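Local coordinates for calreticulin, putative (Trypanosoma cruzi, PDB 5HCF), which is the globular domain of a calreticulin, a lectin-like chaperone that probably recognises both the carbohydrate and the peptide parts of its clients, at residues Y52-F58 / L208-I213; V71-H77 / L107-P111; R131-K135 / D175-L179. The contacts are given in a common frame with arbitrary orientation. Residues are numbered along the deposited sequence.

How the interactions relate
All three contacts involve one seven-stranded antiparallel sheet of the legume-lectin-like sandwich. Interaction 1 builds the sheet itself by pairing strands 50-62 and 208-217, and interaction 2 packs it against the opposing sheet through strand 69-76. Interaction 3 joins an outermost strand, 129-132, to the loop after helix 172-175. The centres of interactions 1 and 2 lie 13 Å apart, those of 2 and 3 19 Å, and those of 1 and 3 24 Å; nearest atoms are about 6, 7 and 14 Å apart, so none touch. Cys83 and Cys114 form a disulfide between neighbouring strands of this sheet, whose outward face corresponds to the probable carbohydrate-binding side in calreticulins.

Interaction 1: residues Y52-F58 / L208-I213; sequences YALSTAF and LTHVGI
This is an antiparallel strand pairing within a legume-lectin-like beta sandwich, joining strands 50-62 and 208-217 as neighbours in the seven-stranded sheet. Both backbones are extended except at Thr209, whose phi/psi of -128/-26 kinks the second strand; their axes approach to 4.6 Å and run 153° apart. Leu54 and Ile213 form a hydrogen-bonded pair, Leu54 N to Ile213 O 3.2 Å and Ile213 N to Leu54 O 2.8 Å. Thr56 and Val211 form the next, with both N-to-O bonds at 3.0 Å. Phe58 N continues the same register, bonding Thr209 O at 3.0 Å; toward strand 83-91, Thr209 and His210 form a classic beta bulge opposite Leu91. Ser55-Gly212 and Ala57-His210 are non-hydrogen-bonded pairs, CA to CA 4.0 and 4.4 Å; Ser55, Gly212 and Ala57 are suitably small, and Ala57 accommodates the His210 imidazole, CD2 3.3 Å from Ala57 CB. Leu54, Thr56, Val211 and Ile213 face the sandwich interior, where Ile213 meets Phe224 of the opposing sheet; Thr56 (chi1 t) bonds His13 O through OG1 and brings CG2 to 3.4 Å from Val211 CG1. Phe58, chi1 m, lays one ring face over His210 CA, with its CE2 4.0 Å from Leu208 CB.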
loop_
_atom_site.group_PDB
_atom_site.type_symbol
_atom_site.label_atom_id
_atom_site.label_comp_id
_atom_site.label_asym_id
_atom_site.label_seq_id
_atom_site.Cartn_x
_atom_site.Cartn_y
_atom_site.Cartn_z
ATOM N N TYR A 52 8.864 7.489 9.873
ATOM C CA TYR A 52 7.773 8.380 9.504
ATOM C C TYR A 52 6.449 7.797 9.996
ATOM O O TYR A 52 6.267 6.582 10.016
ATOM C CB TYR A 52 7.750 8.606 7.987
ATOM C CG TYR A 52 8.974 9.332 7.470
ATOM C CD1 TYR A 52 10.184 8.664 7.289
ATOM C CD2 TYR A 52 8.922 10.688 7.167
ATOM C CE1 TYR A 52 11.307 9.332 6.819
ATOM C CE2 TYR A 52 10.037 11.362 6.699
ATOM C CZ TYR A 52 11.227 10.683 6.527
ATOM O OH TYR A 52 12.331 11.366 6.062
ATOM N N ALA A 53 5.537 8.667 10.411
ATOM C CA ALA A 53 4.232 8.234 10.900
ATOM C C ALA A 53 3.232 9.376 10.825
ATOM O O ALA A 53 3.171 10.219 11.719
ATOM C CB ALA A 53 4.336 7.716 12.324
ATOM N N LEU A 54 2.448 9.389 9.753
ATOM C CA LEU A 54 1.389 10.373 9.576
ATOM C C LEU A 54 0.167 9.732 8.922
ATOM O O LEU A 54 0.281 8.757 8.177
ATOM C CB LEU A 54 1.904 11.572 8.767
ATOM C CG LEU A 54 2.590 11.333 7.416
ATOM C CD1 LEU A 54 1.604 11.043 6.311
ATOM C CD2 LEU A 54 3.454 12.532 7.047
ATOM N N SER A 55 -1.004 10.286 9.208
ATOM C CA SER A 55 -2.259 9.652 8.825
ATOM C C SER A 55 -3.351 10.673 8.547
ATOM O O SER A 55 -3.246 11.838 8.930
ATOM C CB SER A 55 -2.729 8.684 9.920
ATOM O OG SER A 55 -2.617 9.266 11.209
ATOM N N THR A 56 -4.394 10.226 7.861
ATOM C CA THR A 56 -5.565 11.057 7.639
ATOM C C THR A 56 -6.809 10.183 7.746
ATOM O O THR A 56 -6.754 8.977 7.506
ATOM C CB THR A 56 -5.528 11.762 6.270
ATOM O OG1 THR A 56 -6.562 12.752 6.211
ATOM C CG2 THR A 56 -5.712 10.761 5.140
ATOM N N ALA A 57 -7.928 10.792 8.116
ATOM C CA ALA A 57 -9.165 10.051 8.298
ATOM C C ALA A 57 -10.010 10.080 7.036
ATOM O O ALA A 57 -10.106 11.114 6.367
ATOM C CB ALA A 57 -9.950 10.609 9.476
ATOM N N PHE A 58 -10.603 8.936 6.703
ATOM C CA PHE A 58 -11.573 8.879 5.620
ATOM C C PHE A 58 -12.763 9.758 5.993
ATOM O O PHE A 58 -13.218 9.730 7.137
ATOM C CB PHE A 58 -12.034 7.440 5.369
ATOM C CG PHE A 58 -10.916 6.478 5.075
ATOM C CD1 PHE A 58 -9.971 6.761 4.100
ATOM C CD2 PHE A 58 -10.813 5.281 5.772
ATOM C CE1 PHE A 58 -8.944 5.870 3.828
ATOM C CE2 PHE A 58 -9.790 4.388 5.504
ATOM C CZ PHE A 58 -8.853 4.683 4.531
ATOM N N LEU A 208 -13.151 0.598 8.299
ATOM C CA LEU A 208 -11.854 1.237 8.128
ATOM C C LEU A 208 -12.001 2.741 8.265
ATOM O O LEU A 208 -12.911 3.334 7.696
ATOM C CB LEU A 208 -11.244 0.891 6.769
ATOM C CG LEU A 208 -10.960 -0.586 6.503
ATOM C CD1 LEU A 208 -10.377 -0.786 5.107
ATOM C CD2 LEU A 208 -10.037 -1.144 7.563
ATOM N N THR A 209 -11.085 3.368 8.992
ATOM C CA THR A 209 -11.295 4.746 9.407
ATOM C C THR A 209 -10.127 5.677 9.053
ATOM O O THR A 209 -10.321 6.880 8.895
ATOM C CB THR A 209 -11.553 4.811 10.919
ATOM O OG1 THR A 209 -12.135 6.072 11.255
ATOM C CG2 THR A 209 -10.258 4.629 11.685
ATOM N N HIS A 210 -8.923 5.129 8.933
ATOM C CA HIS A 210 -7.758 5.936 8.573
ATOM C C HIS A 210 -6.873 5.266 7.529
ATOM O O HIS A 210 -6.848 4.041 7.411
ATOM C CB HIS A 210 -6.903 6.242 9.808
ATOM C CG HIS A 210 -7.576 7.118 10.820
ATOM N ND1 HIS A 210 -8.092 6.630 11.996
ATOM C CD2 HIS A 210 -7.783 8.456 10.837
ATOM C CE1 HIS A 210 -8.607 7.629 12.696
ATOM N NE2 HIS A 210 -8.433 8.743 12.014
ATOM N N VAL A 211 -6.149 6.085 6.771
ATOM C CA VAL A 211 -4.994 5.611 6.024
ATOM C C VAL A 211 -3.759 6.217 6.679
ATOM O O VAL A 211 -3.761 7.391 7.050
ATOM C CB VAL A 211 -5.055 5.990 4.531
ATOM C CG1 VAL A 211 -5.047 7.499 4.363
ATOM C CG2 VAL A 211 -3.891 5.375 3.785
ATOM N N GLY A 212 -2.706 5.426 6.824
ATOM C CA GLY A 212 -1.490 5.921 7.438
ATOM C C GLY A 212 -0.236 5.490 6.714
ATOM O O GLY A 212 -0.188 4.418 6.111
ATOM N N ILE A 213 0.785 6.336 6.777
ATOM C CA ILE A 213 2.098 5.987 6.267
ATOM C C ILE A 213 3.052 5.826 7.433
ATOM O O ILE A 213 3.397 6.790 8.114
ATOM C CB ILE A 213 2.643 7.039 5.283
ATOM C CG1 ILE A 213 1.898 6.946 3.951
ATOM C CG2 ILE A 213 4.123 6.832 5.049
ATOM C CD1 ILE A 213 2.079 8.152 3.052
#

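Interaction 2: residues V71-H77 / L107-P111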
loop_
_atom_site.group_PDB
_atom_site.type_symbol
_atom_site.label_atom_id
_atom_site.label_comp_id
_atom_site.label_asym_id
_atom_site.label_seq_id
_atom_site.Cartn_x
_atom_site.Cartn_y
_atom_site.Cartn_z
ATOM N N VAL A 71 -7.637 -0.992 -3.440
ATOM C CA VAL A 71 -6.678 -0.029 -2.904
ATOM C C VAL A 71 -5.567 0.219 -3.912
ATOM O O VAL A 71 -5.000 -0.720 -4.468
ATOM C CB VAL A 71 -6.046 -0.514 -1.578
ATOM C CG1 VAL A 71 -5.441 0.658 -0.812
ATOM C CG2 VAL A 71 -7.072 -1.233 -0.728
ATOM N N SER A 72 -5.253 1.485 -4.146
ATOM C CA SER A 72 -4.191 1.834 -5.074
ATOM C C SER A 72 -3.415 3.050 -4.587
ATOM O O SER A 72 -3.986 3.957 -3.973
ATOM C CB SER A 72 -4.767 2.094 -6.466
ATOM O OG SER A 72 -3.741 2.111 -7.442
ATOM N N PHE A 73 -2.110 3.052 -4.842
ATOM C CA PHE A 73 -1.266 4.206 -4.566
ATOM C C PHE A 73 0.055 4.031 -5.296
ATOM O O PHE A 73 0.385 2.927 -5.733
ATOM C CB PHE A 73 -1.033 4.378 -3.064
ATOM C CG PHE A 73 -0.006 3.436 -2.493
ATOM C CD1 PHE A 73 -0.339 2.122 -2.192
ATOM C CD2 PHE A 73 1.292 3.865 -2.247
ATOM C CE1 PHE A 73 0.602 1.255 -1.664
ATOM C CE2 PHE A 73 2.235 3.002 -1.716
ATOM C CZ PHE A 73 1.891 1.697 -1.425
ATOM N N SER A 74 0.803 5.119 -5.438
ATOM C CA SER A 74 2.105 5.056 -6.090
ATOM C C SER A 74 3.210 5.545 -5.160
ATOM O O SER A 74 2.987 6.419 -4.323
ATOM C CB SER A 74 2.101 5.878 -7.381
ATOM O OG SER A 74 1.820 7.241 -7.114
ATOM N N VAL A 75 4.397 4.961 -5.304
ATOM C CA VAL A 75 5.596 5.461 -4.633
ATOM C C VAL A 75 6.706 5.647 -5.652
ATOM O O VAL A 75 6.894 4.808 -6.533
ATOM C CB VAL A 75 6.102 4.509 -3.542
ATOM C CG1 VAL A 75 6.862 5.287 -2.478
ATOM C CG2 VAL A 75 4.956 3.754 -2.937
ATOM N N LYS A 76 7.451 6.736 -5.523
ATOM C CA LYS A 76 8.597 6.964 -6.388
ATOM C C LYS A 76 9.859 7.037 -5.545
ATOM O O LYS A 76 10.014 7.945 -4.731
ATOM C CB LYS A 76 8.420 8.245 -7.206
ATOM C CG LYS A 76 9.569 8.523 -8.163
ATOM C CD LYS A 76 9.572 9.963 -8.665
ATOM C CE LYS A 76 10.489 10.114 -9.868
ATOM N NZ LYS A 76 10.954 11.512 -10.037
ATOM N N HIS A 77 10.742 6.061 -5.722
ATOM C CA HIS A 77 12.024 6.043 -5.024
ATOM C C HIS A 77 13.134 6.570 -5.929
ATOM O O HIS A 77 13.956 5.795 -6.420
ATOM C CB HIS A 77 12.371 4.627 -4.561
ATOM C CG HIS A 77 11.372 4.034 -3.615
ATOM N ND1 HIS A 77 10.990 4.653 -2.450
ATOM C CD2 HIS A 77 10.688 2.865 -3.671
ATOM C CE1 HIS A 77 10.107 3.892 -1.820
ATOM N NE2 HIS A 77 9.908 2.806 -2.540
ATOM N N LEU A 107 -4.855 -3.698 6.914
ATOM C CA LEU A 107 -4.013 -3.965 5.758
ATOM C C LEU A 107 -2.711 -3.165 5.771
ATOM O O LEU A 107 -2.703 -1.963 6.044
ATOM C CB LEU A 107 -4.784 -3.668 4.464
ATOM C CG LEU A 107 -4.057 -3.860 3.125
ATOM C CD1 LEU A 107 -3.866 -5.340 2.788
ATOM C CD2 LEU A 107 -4.783 -3.137 1.994
ATOM N N MET A 108 -1.611 -3.856 5.490
ATOM C CA MET A 108 -0.334 -3.208 5.223
ATOM C C MET A 108 0.091 -3.584 3.810
ATOM O O MET A 108 0.324 -4.759 3.513
ATOM C CB MET A 108 0.725 -3.619 6.243
ATOM C CG MET A 108 2.115 -3.083 5.942
ATOM S SD MET A 108 3.263 -3.324 7.314
ATOM C CE MET A 108 4.770 -3.734 6.430
ATOM N N PHE A 109 0.186 -2.584 2.942
ATOM C CA PHE A 109 0.315 -2.828 1.509
ATOM C C PHE A 109 1.308 -1.883 0.833
ATOM O O PHE A 109 1.183 -0.663 0.940
ATOM C CB PHE A 109 -1.076 -2.706 0.869
ATOM C CG PHE A 109 -1.081 -2.820 -0.626
ATOM C CD1 PHE A 109 -0.510 -3.908 -1.259
ATOM C CD2 PHE A 109 -1.676 -1.831 -1.401
ATOM C CE1 PHE A 109 -0.519 -4.003 -2.635
ATOM C CE2 PHE A 109 -1.692 -1.921 -2.775
ATOM C CZ PHE A 109 -1.114 -3.009 -3.394
ATOM N N GLY A 110 2.300 -2.451 0.148
ATOM C CA GLY A 110 3.236 -1.656 -0.627
ATOM C C GLY A 110 4.646 -2.216 -0.654
ATOM O O GLY A 110 4.933 -3.215 0.008
ATOM N N PRO A 111 5.541 -1.571 -1.420
ATOM C CA PRO A 111 6.928 -2.025 -1.584
ATOM C C PRO A 111 7.776 -1.821 -0.334
ATOM O O PRO A 111 7.571 -0.856 0.402
ATOM C CB PRO A 111 7.441 -1.158 -2.738
ATOM C CG PRO A 111 6.636 0.092 -2.635
ATOM C CD PRO A 111 5.262 -0.370 -2.229
#
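Two sheets of a lectin-type beta sandwich meet face to face here, through side chains and without a hydrogen bond between the segments. Strands 71-76 and 107-109 lie 9.9 Å apart at a crossing angle of -36°, a spacing and twist expected of aligned sheets packed through apolar side chains. Leu107 starts the second segment by pointing into the gap, its CD2 4.0 Å from Val71 CG2; branched aliphatic residues fill this end, and Leu90 of the adjacent strand touches both. Met108 turns the other way, beside Tyr87 and His121. Phe109 then points inward again and offers its ring face to the edge of Phe73 in an offset edge-to-face pair, centroids 5.8 Å apart and planes at 82°. Phe73 enters from the side with chi1 p, which carries its CE1 to 3.8 Å from Phe109 CD2 and 3.3 Å from Phe109 O. At Gly110 the chain turns a corner with phi/psi of 146/176, a conformation that calls for glycine; a CB there would also clash with Phe73 CZ, which sits 3.7 Å from Gly110 CA. Pro111 follows, a compact apolar wedge: its CD is 4.0 Å from Phe73 CZ and its CG 4.0 Å from Val75 CG2. His77, whose ND1 bonds Ser222 OG, turns its ring edge to the same proline, with NE2 4.3 Å from Pro111 CG.

Interaction 3: residues R131-K135 / D175-L179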
loop_
_atom_site.group_PDB
_atom_site.type_symbol
_atom_site.label_atom_id
_atom_site.label_comp_id
_atom_site.label_asym_id
_atom_site.label_seq_id
_atom_site.Cartn_x
_atom_site.Cartn_y
_atom_site.Cartn_z
ATOM N N ARG A 131 -1.145 -11.448 9.053
ATOM C CA ARG A 131 -0.827 -12.585 8.191
ATOM C C ARG A 131 -0.057 -12.110 6.975
ATOM O O ARG A 131 -0.586 -11.360 6.156
ATOM C CB ARG A 131 -2.099 -13.315 7.746
ATOM C CG ARG A 131 -3.085 -13.599 8.863
ATOM C CD ARG A 131 -2.558 -14.631 9.842
ATOM N NE ARG A 131 -3.401 -14.704 11.033
ATOM C CZ ARG A 131 -3.780 -15.837 11.615
ATOM N NH1 ARG A 131 -3.402 -17.005 11.112
ATOM N NH2 ARG A 131 -4.546 -15.805 12.698
ATOM N N GLU A 132 1.199 -12.526 6.869
ATOM C CA GLU A 132 2.021 -12.148 5.725
ATOM C C GLU A 132 1.664 -12.953 4.473
ATOM O O GLU A 132 1.492 -14.171 4.523
ATOM C CB GLU A 132 3.507 -12.316 6.056
ATOM C CG GLU A 132 4.006 -11.373 7.145
ATOM C CD GLU A 132 5.503 -11.473 7.362
ATOM O OE1 GLU A 132 6.145 -10.420 7.575
ATOM O OE2 GLU A 132 6.038 -12.602 7.326
ATOM N N TRP A 133 1.556 -12.248 3.353
ATOM C CA TRP A 133 1.310 -12.847 2.048
ATOM C C TRP A 133 2.355 -13.920 1.723
ATOM O O TRP A 133 3.559 -13.671 1.810
ATOM C CB TRP A 133 1.317 -11.749 0.984
ATOM C CG TRP A 133 0.852 -12.147 -0.382
ATOM C CD1 TRP A 133 -0.000 -13.162 -0.702
ATOM C CD2 TRP A 133 1.197 -11.506 -1.617
ATOM N NE1 TRP A 133 -0.201 -13.199 -2.063
ATOM C CE2 TRP A 133 0.520 -12.192 -2.646
ATOM C CE3 TRP A 133 2.015 -10.420 -1.952
ATOM C CZ2 TRP A 133 0.635 -11.827 -3.986
ATOM C CZ3 TRP A 133 2.129 -10.060 -3.283
ATOM C CH2 TRP A 133 1.443 -10.762 -4.284
ATOM N N SER A 134 1.893 -15.113 1.358
ATOM C CA SER A 134 2.798 -16.225 1.087
ATOM C C SER A 134 3.651 -16.012 -0.168
ATOM O O SER A 134 4.739 -16.566 -0.270
ATOM C CB SER A 134 2.019 -17.536 0.953
ATOM O OG SER A 134 1.193 -17.527 -0.197
ATOM N N LYS A 135 3.160 -15.225 -1.121
ATOM C CA LYS A 135 3.897 -14.995 -2.362
ATOM C C LYS A 135 4.859 -13.823 -2.226
ATOM O O LYS A 135 4.537 -12.817 -1.591
ATOM C CB LYS A 135 2.932 -14.749 -3.526
ATOM C CG LYS A 135 2.025 -15.932 -3.819
ATOM C CD LYS A 135 1.434 -15.869 -5.214
ATOM C CE LYS A 135 0.829 -17.213 -5.592
ATOM N NZ LYS A 135 0.023 -17.147 -6.840
ATOM N N ASP A 175 -3.417 -18.386 -0.522
ATOM C CA ASP A 175 -2.163 -17.624 -0.579
ATOM C C ASP A 175 -1.802 -16.913 0.729
ATOM O O ASP A 175 -0.789 -16.212 0.795
ATOM C CB ASP A 175 -2.218 -16.598 -1.712
ATOM C CG ASP A 175 -2.454 -17.237 -3.060
ATOM O OD1 ASP A 175 -2.335 -18.472 -3.163
ATOM O OD2 ASP A 175 -2.763 -16.507 -4.021
ATOM N N TRP A 176 -2.643 -17.075 1.751
ATOM C CA TRP A 176 -2.311 -16.681 3.120
ATOM C C TRP A 176 -2.564 -17.866 4.044
ATOM O O TRP A 176 -3.263 -18.801 3.668
ATOM C CB TRP A 176 -3.150 -15.486 3.585
ATOM C CG TRP A 176 -2.726 -14.155 3.060
ATOM C CD1 TRP A 176 -1.998 -13.211 3.723
ATOM C CD2 TRP A 176 -3.029 -13.597 1.775
ATOM N NE1 TRP A 176 -1.815 -12.108 2.927
ATOM C CE2 TRP A 176 -2.438 -12.320 1.725
ATOM C CE3 TRP A 176 -3.733 -14.056 0.660
ATOM C CZ2 TRP A 176 -2.532 -11.497 0.605
ATOM C CZ3 TRP A 176 -3.826 -13.234 -0.454
ATOM C CH2 TRP A 176 -3.228 -11.971 -0.471
ATOM N N SER A 177 -2.015 -17.819 5.254
ATOM C CA SER A 177 -2.359 -18.802 6.281
ATOM C C SER A 177 -3.430 -18.226 7.199
ATOM O O SER A 177 -3.129 -17.700 8.271
ATOM C CB SER A 177 -1.132 -19.222 7.094
ATOM O OG SER A 177 -0.117 -19.736 6.251
ATOM N N LEU A 178 -4.680 -18.317 6.758
ATOM C CA LEU A 178 -5.798 -17.743 7.493
ATOM C C LEU A 178 -6.575 -18.799 8.251
ATOM O O LEU A 178 -6.913 -18.607 9.419
ATOM C CB LEU A 178 -6.736 -16.992 6.547
ATOM C CG LEU A 178 -6.074 -15.895 5.718
ATOM C CD1 LEU A 178 -7.060 -15.248 4.748
ATOM C CD2 LEU A 178 -5.454 -14.858 6.646
ATOM N N LEU A 179 -6.851 -19.918 7.591
ATOM C CA LEU A 179 -7.717 -20.938 8.172
ATOM C C LEU A 179 -6.954 -22.203 8.545
ATOM O O LEU A 179 -5.781 -22.367 8.192
ATOM C CB LEU A 179 -8.849 -21.270 7.201
ATOM C CG LEU A 179 -9.753 -20.098 6.808
ATOM C CD1 LEU A 179 -10.784 -20.533 5.790
ATOM C CD2 LEU A 179 -10.435 -19.490 8.032
#
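Two tryptophans hold this contact together, at the place where edge strand 129-132 ends and a loop leaves helix 172-175. The segments run nearly antiparallel, 167° apart end to end. Trp133 adopts chi1 t and Trp176 chi1 m, and these rotamers bring the five-membered ring of Trp133 over the six-membered ring of Trp176 in an offset stack, centroids 4.2 Å apart and planes at 20°. Trp133 CD1 lies over the Trp176 face, 3.3 Å from CZ2. Indoles suit this spot because they supply broad faces for stacking and an NH for a polar partner: Trp133 NE1 bonds Tyr158 OH, which also bonds Asp175 OD2, while Trp176 NE1 bonds Ile122 O.

Ser134, with chi1 p, turns its hydroxyl back beside its own amide, so that a single carbonyl serves both donors: Asp175 O accepts from Ser134 N at 3.0 Å and from Ser134 OG at 2.6 Å. A short side chain is what makes this double grip possible. The Lys135 ammonium stays 4.0 Å, NZ to OD2, from Asp175, beyond a salt bridge. At the other end Arg131 bends through chi1 and chi2 both m, setting its CG 3.5 Å from Leu178 CD2, while its long reach delivers NH1 to Ser177 O at 2.9 Å.

The loop thus packs against the end of an outermost strand of the lectin-like sandwich, on the chain segment leading toward the region where full-length calreticulins carry their P-domain.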